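Local coordinates for putative polyprenyl synthetase (Streptomyces coelicolor, PDB 3NF2), which probably makes polyprenyl diphosphates by magnesium-dependent head-to-tail condensation of isoprenoid units, as in other members of the FPP/GGPP synthase family, at residues Ala222-Trp230 / Trp241-Pro252. Numbering follows the deposited sequence.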
ATOM      1  N   ALA A 222      -3.373  25.747   4.891  1.00 43.32           N
ATOM      2  CA  ALA A 222      -3.946  26.882   5.633  1.00 42.64           C
ATOM      3  C   ALA A 222      -4.993  27.640   4.809  1.00 45.78           C
ATOM      4  O   ALA A 222      -6.082  27.950   5.310  1.00 49.68           O
ATOM      5  CB  ALA A 222      -2.848  27.822   6.109  1.00 36.73           C
ATOM      6  N   VAL A 223      -4.677  27.899   3.540  1.00 47.30           N
ATOM      7  CA  VAL A 223      -5.619  28.558   2.625  1.00 43.64           C
ATOM      8  C   VAL A 223      -6.814  27.654   2.313  1.00 44.38           C
ATOM      9  O   VAL A 223      -7.960  28.129   2.267  1.00 46.72           O
ATOM     10  CB  VAL A 223      -4.913  29.060   1.324  1.00 48.50           C
ATOM     11  CG1 VAL A 223      -5.919  29.469   0.261  1.00 37.64           C
ATOM     12  CG2 VAL A 223      -3.996  30.234   1.642  1.00 43.74           C
ATOM     13  N   ASP A 224      -6.544  26.361   2.113  1.00 42.23           N
ATOM     14  CA  ASP A 224      -7.599  25.345   1.966  1.00 46.49           C
ATOM     15  C   ASP A 224      -8.551  25.307   3.160  1.00 39.37           C
ATOM     16  O   ASP A 224      -9.762  25.207   2.999  1.00 42.31           O
ATOM     17  CB  ASP A 224      -6.993  23.953   1.782  1.00 54.60           C
ATOM     18  CG  ASP A 224      -7.273  23.368   0.422  1.00 62.73           C
ATOM     19  OD1 ASP A 224      -8.427  23.452  -0.050  1.00 68.38           O
ATOM     20  OD2 ASP A 224      -6.336  22.793  -0.167  1.00 76.06           O
ATOM     21  N   ASP A 225      -7.990  25.409   4.355  1.00 37.19           N
ATOM     22  CA  ASP A 225      -8.788  25.510   5.574  1.00 40.04           C
ATOM     23  C   ASP A 225      -9.625  26.789   5.659  1.00 42.96           C
ATOM     24  O   ASP A 225     -10.739  26.764   6.183  1.00 42.42           O
ATOM     25  CB  ASP A 225      -7.886  25.407   6.798  1.00 34.09           C
ATOM     26  CG  ASP A 225      -7.291  24.032   6.962  1.00 32.16           C
ATOM     27  OD1 ASP A 225      -7.668  23.117   6.193  1.00 36.39           O
ATOM     28  OD2 ASP A 225      -6.435  23.876   7.856  1.00 38.17           O
ATOM     29  N   LEU A 226      -9.085  27.903   5.168  1.00 41.72           N
ATOM     30  CA  LEU A 226      -9.867  29.147   5.118  1.00 40.66           C
ATOM     31  C   LEU A 226     -11.005  29.038   4.121  1.00 43.76           C
ATOM     32  O   LEU A 226     -12.121  29.467   4.413  1.00 50.91           O
ATOM     33  CB  LEU A 226      -8.992  30.357   4.793  1.00 37.64           C
ATOM     34  CG  LEU A 226      -7.990  30.831   5.851  1.00 37.94           C
ATOM     35  CD1 LEU A 226      -6.991  31.783   5.219  1.00 38.75           C
ATOM     36  CD2 LEU A 226      -8.681  31.480   7.061  1.00 30.39           C
ATOM     37  N   LEU A 227     -10.732  28.432   2.963  1.00 48.34           N
ATOM     38  CA  LEU A 227     -11.753  28.254   1.930  1.00 45.84           C
ATOM     39  C   LEU A 227     -12.777  27.185   2.293  1.00 46.19           C
ATOM     40  O   LEU A 227     -13.919  27.250   1.841  1.00 46.33           O
ATOM     41  CB  LEU A 227     -11.127  27.909   0.570  1.00 53.50           C
ATOM     42  CG  LEU A 227     -10.083  28.794  -0.139  1.00 68.45           C
ATOM     43  CD1 LEU A 227      -9.795  28.242  -1.547  1.00 66.09           C
ATOM     44  CD2 LEU A 227     -10.459  30.287  -0.208  1.00 73.47           C
ATOM     45  N   GLY A 228     -12.373  26.186   3.079  1.00 45.97           N
ATOM     46  CA  GLY A 228     -13.316  25.158   3.543  1.00 42.49           C
ATOM     47  C   GLY A 228     -14.438  25.719   4.414  1.00 44.68           C
ATOM     48  O   GLY A 228     -15.560  25.218   4.400  1.00 48.39           O
ATOM     49  N   ILE A 229     -14.139  26.767   5.174  1.00 47.82           N
ATOM     50  CA  ILE A 229     -15.182  27.464   5.927  1.00 50.16           C
ATOM     51  C   ILE A 229     -15.773  28.672   5.177  1.00 47.99           C
ATOM     52  O   ILE A 229     -16.954  28.681   4.865  1.00 48.49           O
ATOM     53  CB  ILE A 229     -14.713  27.879   7.335  1.00 50.97           C
ATOM     54  CG1 ILE A 229     -14.148  26.665   8.092  1.00 44.09           C
ATOM     55  CG2 ILE A 229     -15.874  28.541   8.105  1.00 46.59           C
ATOM     56  CD1 ILE A 229     -13.297  27.025   9.301  1.00 32.94           C
ATOM     57  N   TRP A 230     -14.961  29.678   4.868  1.00 51.23           N
ATOM     58  CA  TRP A 230     -15.515  30.937   4.329  1.00 53.40           C
ATOM     59  C   TRP A 230     -15.623  31.066   2.813  1.00 53.90           C
ATOM     60  O   TRP A 230     -15.946  32.143   2.313  1.00 50.29           O
ATOM     61  CB  TRP A 230     -14.766  32.134   4.895  1.00 49.19           C
ATOM     62  CG  TRP A 230     -15.004  32.284   6.347  1.00 46.10           C
ATOM     63  CD1 TRP A 230     -16.088  32.865   6.944  1.00 36.20           C
ATOM     64  CD2 TRP A 230     -14.150  31.834   7.403  1.00 45.50           C
ATOM     65  NE1 TRP A 230     -15.954  32.814   8.314  1.00 49.13           N
ATOM     66  CE2 TRP A 230     -14.775  32.186   8.623  1.00 44.58           C
ATOM     67  CE3 TRP A 230     -12.915  31.168   7.438  1.00 42.00           C
ATOM     68  CZ2 TRP A 230     -14.209  31.899   9.865  1.00 39.40           C
ATOM     69  CZ3 TRP A 230     -12.351  30.882   8.677  1.00 43.78           C
ATOM     70  CH2 TRP A 230     -13.004  31.242   9.875  1.00 42.40           C
ATOM     71  N   TRP A 241     -19.913  26.723   4.291  1.00 51.08           N
ATOM     72  CA  TRP A 241     -19.293  26.208   5.523  1.00 56.98           C
ATOM     73  C   TRP A 241     -19.052  24.688   5.475  1.00 54.57           C
ATOM     74  O   TRP A 241     -19.276  23.991   6.470  1.00 55.78           O
ATOM     75  CB  TRP A 241     -20.112  26.600   6.781  1.00 56.05           C
ATOM     76  CG  TRP A 241     -20.955  27.835   6.614  1.00 53.32           C
ATOM     77  CD1 TRP A 241     -22.290  27.877   6.334  1.00 56.75           C
ATOM     78  CD2 TRP A 241     -20.520  29.201   6.692  1.00 42.31           C
ATOM     79  NE1 TRP A 241     -22.712  29.178   6.224  1.00 57.42           N
ATOM     80  CE2 TRP A 241     -21.647  30.013   6.438  1.00 45.60           C
ATOM     81  CE3 TRP A 241     -19.286  29.816   6.944  1.00 37.88           C
ATOM     82  CZ2 TRP A 241     -21.584  31.415   6.438  1.00 51.62           C
ATOM     83  CZ3 TRP A 241     -19.220  31.216   6.934  1.00 45.00           C
ATOM     84  CH2 TRP A 241     -20.365  31.995   6.693  1.00 48.74           C
ATOM     85  N   SER A 242     -18.595  24.197   4.319  1.00 53.49           N
ATOM     86  CA  SER A 242     -18.531  22.752   4.030  1.00 52.94           C
ATOM     87  C   SER A 242     -17.723  21.957   5.059  1.00 48.93           C
ATOM     88  O   SER A 242     -18.179  20.915   5.521  1.00 52.37           O
ATOM     89  CB  SER A 242     -18.009  22.480   2.607  1.00 57.01           C
ATOM     90  OG  SER A 242     -16.585  22.481   2.557  1.00 65.46           O
ATOM     91  N   ASP A 243     -16.548  22.467   5.430  1.00 40.36           N
ATOM     92  CA  ASP A 243     -15.739  21.830   6.464  1.00 45.36           C
ATOM     93  C   ASP A 243     -16.416  21.784   7.838  1.00 49.73           C
ATOM     94  O   ASP A 243     -16.126  20.893   8.642  1.00 52.19           O
ATOM     95  CB  ASP A 243     -14.383  22.516   6.611  1.00 42.76           C
ATOM     96  CG  ASP A 243     -13.402  22.130   5.525  1.00 51.87           C
ATOM     97  OD1 ASP A 243     -13.781  21.406   4.581  1.00 60.84           O
ATOM     98  OD2 ASP A 243     -12.234  22.560   5.620  1.00 50.27           O
ATOM     99  N   LEU A 244     -17.294  22.745   8.120  1.00 50.69           N
ATOM    100  CA  LEU A 244     -18.006  22.740   9.402  1.00 48.17           C
ATOM    101  C   LEU A 244     -19.151  21.732   9.413  1.00 44.83           C
ATOM    102  O   LEU A 244     -19.486  21.194  10.464  1.00 53.40           O
ATOM    103  CB  LEU A 244     -18.504  24.137   9.787  1.00 40.88           C
ATOM    104  CG  LEU A 244     -17.468  25.255   9.930  1.00 43.61           C
ATOM    105  CD1 LEU A 244     -18.126  26.536  10.437  1.00 42.85           C
ATOM    106  CD2 LEU A 244     -16.297  24.872  10.827  1.00 43.50           C
ATOM    107  N   ARG A 245     -19.734  21.476   8.245  1.00 45.12           N
ATOM    108  CA  ARG A 245     -20.740  20.420   8.073  1.00 49.12           C
ATOM    109  C   ARG A 245     -20.143  19.015   8.256  1.00 50.50           C
ATOM    110  O   ARG A 245     -20.862  18.065   8.558  1.00 51.58           O
ATOM    111  CB  ARG A 245     -21.419  20.523   6.699  1.00 48.30           C
ATOM    112  CG  ARG A 245     -22.301  21.751   6.515  1.00 46.58           C
ATOM    113  CD  ARG A 245     -22.839  21.877   5.094  1.00 47.37           C
ATOM    114  NE  ARG A 245     -23.460  23.185   4.858  1.00 57.89           N
ATOM    115  CZ  ARG A 245     -24.767  23.433   4.932  1.00 61.26           C
ATOM    116  NH1 ARG A 245     -25.616  22.458   5.235  1.00 64.12           N
ATOM    117  NH2 ARG A 245     -25.235  24.657   4.699  1.00 55.46           N
ATOM    118  N   GLN A 246     -18.831  18.901   8.076  1.00 46.43           N
ATOM    119  CA  GLN A 246     -18.128  17.632   8.195  1.00 51.76           C
ATOM    120  C   GLN A 246     -17.352  17.531   9.514  1.00 53.93           C
ATOM    121  O   GLN A 246     -16.606  16.568   9.729  1.00 51.80           O
ATOM    122  CB  GLN A 246     -17.182  17.439   6.998  1.00 53.20           C
ATOM    123  CG  GLN A 246     -17.877  17.091   5.676  1.00 59.47           C
ATOM    124  CD  GLN A 246     -16.919  17.083   4.477  1.00 71.57           C
ATOM    125  OE1 GLN A 246     -15.728  17.379   4.613  1.00 72.84           O
ATOM    126  NE2 GLN A 246     -17.444  16.745   3.296  1.00 61.59           N
ATOM    127  N   ARG A 247     -17.482  18.554  10.335  1.00 52.32           N
ATOM    128  CA  ARG A 247     -16.835  18.684  11.629  1.00 53.77           C
ATOM    129  C   ARG A 247     -15.339  18.559  11.636  1.00 55.91           C
ATOM    130  O   ARG A 247     -14.792  17.989  12.547  1.00 53.18           O
ATOM    131  CB  ARG A 247     -17.404  17.731  12.660  1.00 54.69           C
ATOM    132  CG  ARG A 247     -18.839  17.911  12.943  1.00 54.77           C
ATOM    133  CD  ARG A 247     -19.292  16.960  13.979  1.00 66.54           C
ATOM    134  NE  ARG A 247     -20.570  16.355  13.649  1.00 73.38           N
ATOM    135  CZ  ARG A 247     -20.728  15.091  13.289  1.00 78.60           C
ATOM    136  NH1 ARG A 247     -19.693  14.288  13.204  1.00 83.50           N
ATOM    137  NH2 ARG A 247     -21.917  14.627  13.006  1.00 73.26           N
ATOM    138  N   LYS A 248     -14.677  19.101  10.633  1.00 54.05           N
ATOM    139  CA  LYS A 248     -13.237  19.036  10.598  1.00 54.49           C
ATOM    140  C   LYS A 248     -12.575  19.913  11.615  1.00 54.92           C
ATOM    141  O   LYS A 248     -13.023  20.972  11.913  1.00 54.18           O
ATOM    142  CB  LYS A 248     -12.720  19.381   9.216  1.00 56.14           C
ATOM    143  CG  LYS A 248     -12.726  18.232   8.277  1.00 65.24           C
ATOM    144  CD  LYS A 248     -12.463  18.645   6.847  1.00 79.80           C
ATOM    145  CE  LYS A 248     -12.585  17.458   5.903  1.00 85.02           C
ATOM    146  NZ  LYS A 248     -11.374  16.599   5.886  1.00 85.98           N
ATOM    147  N   LYS A 249     -11.493  19.449  12.176  1.00 56.59           N
ATOM    148  CA  LYS A 249     -10.718  20.292  13.014  1.00 54.11           C
ATOM    149  C   LYS A 249      -9.573  20.907  12.252  1.00 51.90           C
ATOM    150  O   LYS A 249      -8.441  20.553  12.431  1.00 53.65           O
ATOM    151  CB  LYS A 249     -10.279  19.527  14.232  1.00 60.44           C
ATOM    152  CG  LYS A 249     -11.457  19.139  15.083  1.00 66.77           C
ATOM    153  CD  LYS A 249     -11.173  19.284  16.562  1.00 71.14           C
ATOM    154  CE  LYS A 249     -12.432  19.526  17.329  1.00 74.55           C
ATOM    155  NZ  LYS A 249     -13.468  18.607  16.898  1.00 75.64           N
ATOM    156  N   SER A 250      -9.899  21.855  11.404  1.00 53.07           N
ATOM    157  CA  SER A 250      -8.936  22.570  10.595  1.00 52.39           C
ATOM    158  C   SER A 250      -8.305  23.628  11.411  1.00 49.99           C
ATOM    159  O   SER A 250      -8.719  23.884  12.500  1.00 48.58           O
ATOM    160  CB  SER A 250      -9.607  23.192   9.407  1.00 53.89           C
ATOM    161  OG  SER A 250     -10.836  23.711   9.795  1.00 56.54           O
ATOM    162  N   LEU A 251      -7.306  24.260  10.854  1.00 46.52           N
ATOM    163  CA  LEU A 251      -6.531  25.216  11.582  1.00 46.18           C
ATOM    164  C   LEU A 251      -7.350  26.359  12.137  1.00 46.32           C
ATOM    165  O   LEU A 251      -7.132  26.743  13.243  1.00 46.77           O
ATOM    166  CB  LEU A 251      -5.452  25.766  10.695  1.00 43.90           C
ATOM    167  CG  LEU A 251      -4.167  24.983  10.774  1.00 50.17           C
ATOM    168  CD1 LEU A 251      -3.192  25.508   9.811  1.00 50.66           C
ATOM    169  CD2 LEU A 251      -3.624  25.045  12.127  1.00 37.35           C
ATOM    170  N   PRO A 252      -8.291  26.914  11.406  1.00 39.54           N
ATOM    171  CA  PRO A 252      -9.055  27.990  12.056  1.00 39.39           C
ATOM    172  C   PRO A 252      -9.820  27.515  13.300  1.00 43.61           C
ATOM    173  O   PRO A 252      -9.795  28.197  14.336  1.00 40.38           O
ATOM    174  CB  PRO A 252     -10.042  28.451  10.975  1.00 34.97           C
ATOM    175  CG  PRO A 252      -9.578  27.876   9.704  1.00 39.33           C
ATOM    176  CD  PRO A 252      -8.705  26.705  10.004  1.00 31.87           C
TER
HETATM  177  O   HOH W   1     -11.646  24.421   7.231  1.00 42.45           O
HETATM  178  O   HOH W   2     -18.910  29.068   3.071  1.00 47.10           O
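I229, P252 and D225 bury more surface than any other residues where the C-terminal end of helix 203-230 meets the turn and the start of helix 251-259, in the all-helical isoprenoid synthase fold. D224 and D225 probably correspond to the first two aspartates of the second aspartate-rich motif of trans-prenyltransferases, with G228 at the third position; in relatives this region takes part in magnesium-diphosphate binding.

I229 is met on three sides. Its CD1 packs against P252 CG at 3.8 Å, CG1 lies against the isobutyl end of L244, and CG2, anti to the backbone N (chi1 of CG1 -53°), reaches the edge of the W241 ring in its plane at CE3, 3.8 Å away. The same CG2 sits over the centre of one face of the W230 indole. W230 CD1 in turn approaches W241 CZ3, the two ring planes standing 84° apart, while P252 CB touches the W230 edge.

D225 serves the beginning of helix 251-259. Its OD2 accepts the L251 N-H at 3.1 Å in a nearly straight bond (173°) that arrives from above the carboxylate plane, and its CB rests on P252 CD at 3.6 Å. OD1 is held by Q221. An alanine here would strip the L251 amide of this acceptor and is likely to loosen the start of the helix against 222-230.

Between these two zones, D243 presses its carboxylate on G228, with OD2 3.5 Å from G228 CA. D243 N also donates to G228 O at 3.1 Å, the donor lying above the carbonyl plane. A water bridges the two segments: it donates to D225 O at 2.7 Å and accepts from S250 OG at 2.8 Å.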